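MstE (Scytonema sp. PCC 10023, PDB 6SBF) is a class II terpene cyclase that probably folds linear isoprenoid precursors into the polycyclic scaffolds of merosterol-type natural products. Local coordinates at residues 33-38 and 348-353; 263-268 and 303-308. The protein carries 1 engineered substitution. One frame throughout, in Å; residues are numbered along the deposited sequence.

Overall arrangement
The chain begins with helix 18-37, whose C-terminal end, in 33-38, waits for a partner that comes 310 residues later. Contact 1 supplies it at 348-353, where the closing helix 350-363 begins, so that the first and last helices of the chain meet and nearly the whole fold lies within the loop they close. Contact 2 is nested inside, a shorter closure in which the start of helix 265-275 meets the connection 303-308 that follows helix 282-298. The contact centres are about 12 Å apart, on the same side of the chain's centre. They touch each other, since Ser349 OG and Ser307 OG lie 2.7 Å apart in a probable hydrogen bond.

Contact 1: 33-38 and 348-353; sequences AFLLEA and NSIFTT
Leu35 and Ile350 have the nearest CA atoms across the contact, 6.5 Å apart, where the end of helix 18-37 meets the first turn of helix 350-363. No hydrogen bond crosses this interface; side chains do the joining. Those of Leu35 and Ile350 run antiparallel alongside one another, and Leu35 CD2 settles 3.9 Å from Ile350 CG2, close also to the backbone oxygen of Ile350. The other branch of the isoleucine serves a different partner: its CD1 methyl meets Ala38 CB at 3.7 Å, with CG1 just behind.

Phe34 approaches from the other flank. Its CG stands anti to the backbone N (chi1 169°), and the ring carries its CZ atom to 3.7 Å from Asn348 O, which lies at the ring edge and in its plane. The positively polarised rim hydrogens would suit a carbonyl oxygen there. Farther back on the ring, Phe34 CD2 touches Thr353 CG2 at 4.0 Å, and the same methyl rests against Leu35 CG. Thr353 thus splits its duties: the methyl faces helix 18-37, while OG1 turns back and donates to Ser349 O at 2.7 Å, the donor tilted 21° from the carbonyl plane. Because Thr353 N bonds to that oxygen too, one residue grips it twice. Thr353 OG1 is held in turn by Trp305 N, which fixes the rotation of the side chain.

From strand 47-50, the carboxylate of Asp47 accepts from the backbone N of Asn348 and of Ile350, at the start of helix 350-363. Helix 59-69 covers the aliphatic side, placing Leu69 on Leu35 and Val65 on Ile350.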
loop_
_atom_site.group_PDB
_atom_site.type_symbol
_atom_site.label_atom_id
_atom_site.label_comp_id
_atom_site.label_asym_id
_atom_site.label_seq_id
_atom_site.Cartn_x
_atom_site.Cartn_y
_atom_site.Cartn_z
ATOM N N ALA A 33 -11.062 15.179 6.085
ATOM C CA ALA A 33 -11.644 16.307 5.310
ATOM C C ALA A 33 -10.772 16.574 4.058
ATOM O O ALA A 33 -11.290 16.808 2.938
ATOM C CB ALA A 33 -11.738 17.555 6.166
ATOM N N PHE A 34 -9.449 16.590 4.219
ATOM C CA PHE A 34 -8.542 16.786 3.054
ATOM C C PHE A 34 -8.822 15.740 1.990
ATOM O O PHE A 34 -8.988 16.055 0.808
ATOM C CB PHE A 34 -7.080 16.708 3.503
ATOM C CG PHE A 34 -6.083 16.636 2.369
ATOM C CD1 PHE A 34 -5.653 17.785 1.731
ATOM C CD2 PHE A 34 -5.653 15.416 1.899
ATOM C CE1 PHE A 34 -4.794 17.697 0.648
ATOM C CE2 PHE A 34 -4.785 15.332 0.816
ATOM C CZ PHE A 34 -4.403 16.476 0.177
ATOM N N LEU A 35 -8.930 14.465 2.410
ATOM C CA LEU A 35 -9.098 13.398 1.432
ATOM C C LEU A 35 -10.459 13.529 0.749
ATOM O O LEU A 35 -10.528 13.289 -0.471
ATOM C CB LEU A 35 -8.921 12.046 2.093
ATOM C CG LEU A 35 -7.511 11.693 2.505
ATOM C CD1 LEU A 35 -7.467 10.493 3.401
ATOM C CD2 LEU A 35 -6.647 11.401 1.306
ATOM N N LEU A 36 -11.543 13.805 1.474
ATOM C CA LEU A 36 -12.858 13.869 0.809
ATOM C C LEU A 36 -12.892 15.048 -0.165
ATOM O O LEU A 36 -13.452 14.903 -1.274
ATOM C CB LEU A 36 -13.986 13.946 1.824
ATOM C CG LEU A 36 -14.136 12.701 2.686
ATOM C CD1 LEU A 36 -15.154 12.952 3.778
ATOM C CD2 LEU A 36 -14.529 11.516 1.843
ATOM N N GLU A 37 -12.303 16.179 0.230
ATOM C CA GLU A 37 -12.265 17.374 -0.666
ATOM C C GLU A 37 -11.412 17.117 -1.915
ATOM O O GLU A 37 -11.647 17.742 -2.949
ATOM C CB GLU A 37 -11.789 18.603 0.105
ATOM C CG GLU A 37 -11.702 19.865 -0.726
ATOM C CD GLU A 37 -12.965 20.299 -1.414
ATOM O OE1 GLU A 37 -12.855 20.943 -2.481
ATOM O OE2 GLU A 37 -14.050 20.000 -0.883
ATOM N N ALA A 38 -10.433 16.230 -1.817
ATOM C CA ALA A 38 -9.421 16.014 -2.879
ATOM C C ALA A 38 -9.959 15.158 -4.012
ATOM O O ALA A 38 -9.276 15.034 -5.033
ATOM C CB ALA A 38 -8.152 15.407 -2.282
ATOM N N ASN A 348 -0.164 14.434 -5.372
ATOM C CA ASN A 348 -1.330 15.046 -4.683
ATOM C C ASN A 348 -1.268 14.820 -3.180
ATOM O O ASN A 348 -2.099 15.392 -2.456
ATOM C CB ASN A 348 -2.640 14.504 -5.253
ATOM C CG ASN A 348 -2.906 14.958 -6.679
ATOM O OD1 ASN A 348 -2.541 16.092 -7.026
ATOM N ND2 ASN A 348 -3.601 14.143 -7.471
ATOM N N SER A 349 -0.365 13.970 -2.700
ATOM C CA SER A 349 -0.244 13.608 -1.270
ATOM C C SER A 349 -1.453 12.779 -0.803
ATOM O O SER A 349 -1.572 12.596 0.427
ATOM C CB SER A 349 -0.016 14.802 -0.371
ATOM O OG SER A 349 1.031 15.657 -0.834
ATOM N N ILE A 350 -2.286 12.301 -1.723
ATOM C CA ILE A 350 -3.499 11.565 -1.314
ATOM C C ILE A 350 -3.091 10.155 -0.848
ATOM O O ILE A 350 -3.544 9.697 0.221
ATOM C CB ILE A 350 -4.464 11.543 -2.496
ATOM C CG1 ILE A 350 -5.076 12.943 -2.684
ATOM C CG2 ILE A 350 -5.547 10.479 -2.289
ATOM C CD1 ILE A 350 -5.868 13.081 -4.000
ATOM N N PHE A 351 -2.196 9.505 -1.585
ATOM C CA PHE A 351 -1.773 8.131 -1.253
ATOM C C PHE A 351 -1.091 8.167 0.115
ATOM O O PHE A 351 -1.401 7.310 0.989
ATOM C CB PHE A 351 -0.878 7.599 -2.370
ATOM C CG PHE A 351 -0.787 6.094 -2.459
ATOM C CD1 PHE A 351 0.140 5.369 -1.718
ATOM C CD2 PHE A 351 -1.684 5.403 -3.252
ATOM C CE1 PHE A 351 0.219 4.001 -1.907
ATOM C CE2 PHE A 351 -1.609 4.044 -3.421
ATOM C CZ PHE A 351 -0.624 3.334 -2.768
ATOM N N THR A 352 -0.159 9.083 0.350
ATOM C CA THR A 352 0.532 9.184 1.646
ATOM C C THR A 352 -0.465 9.500 2.760
ATOM O O THR A 352 -0.408 8.875 3.807
ATOM C CB THR A 352 1.676 10.223 1.574
ATOM O OG1 THR A 352 2.674 9.843 0.616
ATOM C CG2 THR A 352 2.364 10.356 2.915
ATOM N N THR A 353 -1.276 10.518 2.556
ATOM C CA THR A 353 -2.195 10.943 3.623
ATOM C C THR A 353 -3.144 9.801 4.027
ATOM O O THR A 353 -3.376 9.627 5.220
ATOM C CB THR A 353 -2.944 12.198 3.156
ATOM O OG1 THR A 353 -1.993 13.265 3.000
ATOM C CG2 THR A 353 -3.938 12.659 4.199
#

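Contact 2: 263-268 and 303-308; sequences GSTFAT and GSWVSS
Thr265 and Ser308 carry the hydrogen bonds of this contact in a short relay: Ser308 OG donates to Thr265 OG1 at 2.7 Å, and Thr265 OG1 donates in turn to Val306 O at 2.9 Å. The second bond runs almost straight into the carbonyl, with a C=O...donor angle of 161°. Thr265 OG1 sits between its backbone N and carbonyl carbon (chi1 51°), turned to the connecting segment 303-308. A valine in its place would probably leave Ser308 OG without its acceptor and Val306 O without this donor.

Water gives a second polar link: Ser264 OG donates to a molecule 2.6 Å away, which donates onward to Ser308 O. Ser264 is also the N-cap of helix 265-275, its OG accepting from Ala267 N at 3.0 Å in a nearly straight bond.

Packing contacts are fewer. Thr265 CG2, the methyl branch, meets Trp305 CD1 at 3.9 Å. Phe266 brings its CB to 3.3 Å from Ser308 OG, with Ser308 O close by, while its ring leads away to pack edge-to-face with Trp270.

Trp305 NE1 is bonded to Leu295 O, back in helix 282-298, and Gln299 NE2 to Gly303 O, with the Gln299 side chain touching the tryptophan. Gly303 has a positive phi of 97°, which favours glycine. Gln299, Gly303 and Trp305 spell the Q-x3-G-x-W end of a QW motif, the repeat characteristic of the squalene-hopene cyclase family, here within an alpha6-alpha6 barrel fold.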
loop_
_atom_site.group_PDB
_atom_site.type_symbol
_atom_site.label_atom_id
_atom_site.label_comp_id
_atom_site.label_asym_id
_atom_site.label_seq_id
_atom_site.Cartn_x
_atom_site.Cartn_y
_atom_site.Cartn_z
ATOM N N GLY A 263 13.134 11.399 8.312
ATOM C CA GLY A 263 11.893 10.624 8.456
ATOM C C GLY A 263 10.982 10.680 7.231
ATOM O O GLY A 263 10.644 11.760 6.720
ATOM N N SER A 264 10.554 9.498 6.799
ATOM C CA SER A 264 9.570 9.296 5.729
ATOM C C SER A 264 8.168 9.114 6.352
ATOM O O SER A 264 7.986 8.174 7.162
ATOM C CB SER A 264 9.895 8.094 4.929
ATOM O OG SER A 264 8.766 7.650 4.213
ATOM N N THR A 265 7.213 9.945 6.004
ATOM C CA THR A 265 5.851 9.791 6.508
ATOM C C THR A 265 5.261 8.463 6.074
ATOM O O THR A 265 4.617 7.776 6.917
ATOM C CB THR A 265 4.989 10.984 6.124
ATOM O OG1 THR A 265 5.115 11.212 4.737
ATOM C CG2 THR A 265 5.366 12.235 6.901
ATOM N N PHE A 266 5.458 8.046 4.847
ATOM C CA PHE A 266 4.927 6.776 4.314
ATOM C C PHE A 266 5.535 5.589 5.017
ATOM O O PHE A 266 4.809 4.657 5.446
ATOM C CB PHE A 266 5.106 6.730 2.795
ATOM C CG PHE A 266 4.559 5.537 2.072
ATOM C CD1 PHE A 266 3.188 5.413 1.864
ATOM C CD2 PHE A 266 5.385 4.580 1.523
ATOM C CE1 PHE A 266 2.699 4.343 1.127
ATOM C CE2 PHE A 266 4.936 3.549 0.754
ATOM C CZ PHE A 266 3.567 3.434 0.557
ATOM N N ALA A 267 6.857 5.538 5.116
ATOM C CA ALA A 267 7.532 4.378 5.705
ATOM C C ALA A 267 7.161 4.348 7.195
ATOM O O ALA A 267 7.055 3.251 7.754
ATOM C CB ALA A 267 9.033 4.439 5.476
ATOM N N THR A 268 7.082 5.486 7.855
ATOM C CA THR A 268 6.763 5.533 9.299
ATOM C C THR A 268 5.328 5.017 9.546
ATOM O O THR A 268 5.126 4.252 10.495
ATOM C CB THR A 268 6.961 6.927 9.890
ATOM O OG1 THR A 268 8.327 7.303 9.675
ATOM C CG2 THR A 268 6.651 7.003 11.346
ATOM N N GLY A 303 -4.294 19.363 6.547
ATOM C CA GLY A 303 -4.649 18.009 6.996
ATOM C C GLY A 303 -3.845 16.918 6.322
ATOM O O GLY A 303 -3.951 15.774 6.736
ATOM N N SER A 304 -3.093 17.222 5.262
ATOM C CA SER A 304 -2.287 16.236 4.528
ATOM C C SER A 304 -0.933 16.020 5.219
ATOM O O SER A 304 -0.544 16.787 6.098
ATOM C CB SER A 304 -2.077 16.682 3.119
ATOM O OG SER A 304 -1.209 17.822 3.049
ATOM N N TRP A 305 -0.274 14.969 4.793
ATOM C CA TRP A 305 1.153 14.793 5.111
ATOM C C TRP A 305 1.932 14.937 3.788
ATOM O O TRP A 305 1.406 14.640 2.723
ATOM C CB TRP A 305 1.450 13.437 5.758
ATOM C CG TRP A 305 1.111 13.376 7.201
ATOM C CD1 TRP A 305 1.932 13.603 8.237
ATOM C CD2 TRP A 305 -0.199 13.141 7.775
ATOM N NE1 TRP A 305 1.272 13.599 9.410
ATOM C CE2 TRP A 305 -0.035 13.267 9.162
ATOM C CE3 TRP A 305 -1.454 12.803 7.286
ATOM C CZ2 TRP A 305 -1.100 13.085 10.071
ATOM C CZ3 TRP A 305 -2.506 12.589 8.162
ATOM C CH2 TRP A 305 -2.315 12.722 9.533
ATOM N N VAL A 306 3.206 15.340 3.895
ATOM C CA VAL A 306 4.208 15.428 2.794
ATOM C C VAL A 306 4.215 14.110 2.019
ATOM O O VAL A 306 4.422 13.064 2.620
ATOM C CB VAL A 306 5.586 15.858 3.353
ATOM C CG1 VAL A 306 6.674 15.803 2.323
ATOM C CG2 VAL A 306 5.532 17.250 3.964
ATOM N N SER A 307 4.109 14.169 0.696
ATOM C CA SER A 307 4.243 13.013 -0.200
ATOM C C SER A 307 5.544 12.282 0.053
ATOM O O SER A 307 6.632 12.921 0.037
ATOM C CB SER A 307 4.185 13.428 -1.580
ATOM O OG SER A 307 2.967 14.109 -1.816
ATOM N N SER A 308 5.444 10.974 0.208
ATOM C CA SER A 308 6.632 10.111 0.332
ATOM C C SER A 308 6.358 8.709 -0.145
ATOM O O SER A 308 7.116 7.799 0.193
ATOM C CB SER A 308 7.244 10.182 1.737
ATOM O OG SER A 308 6.287 9.778 2.719
HETATM O O HOH W 1 9.276 7.113 1.703
#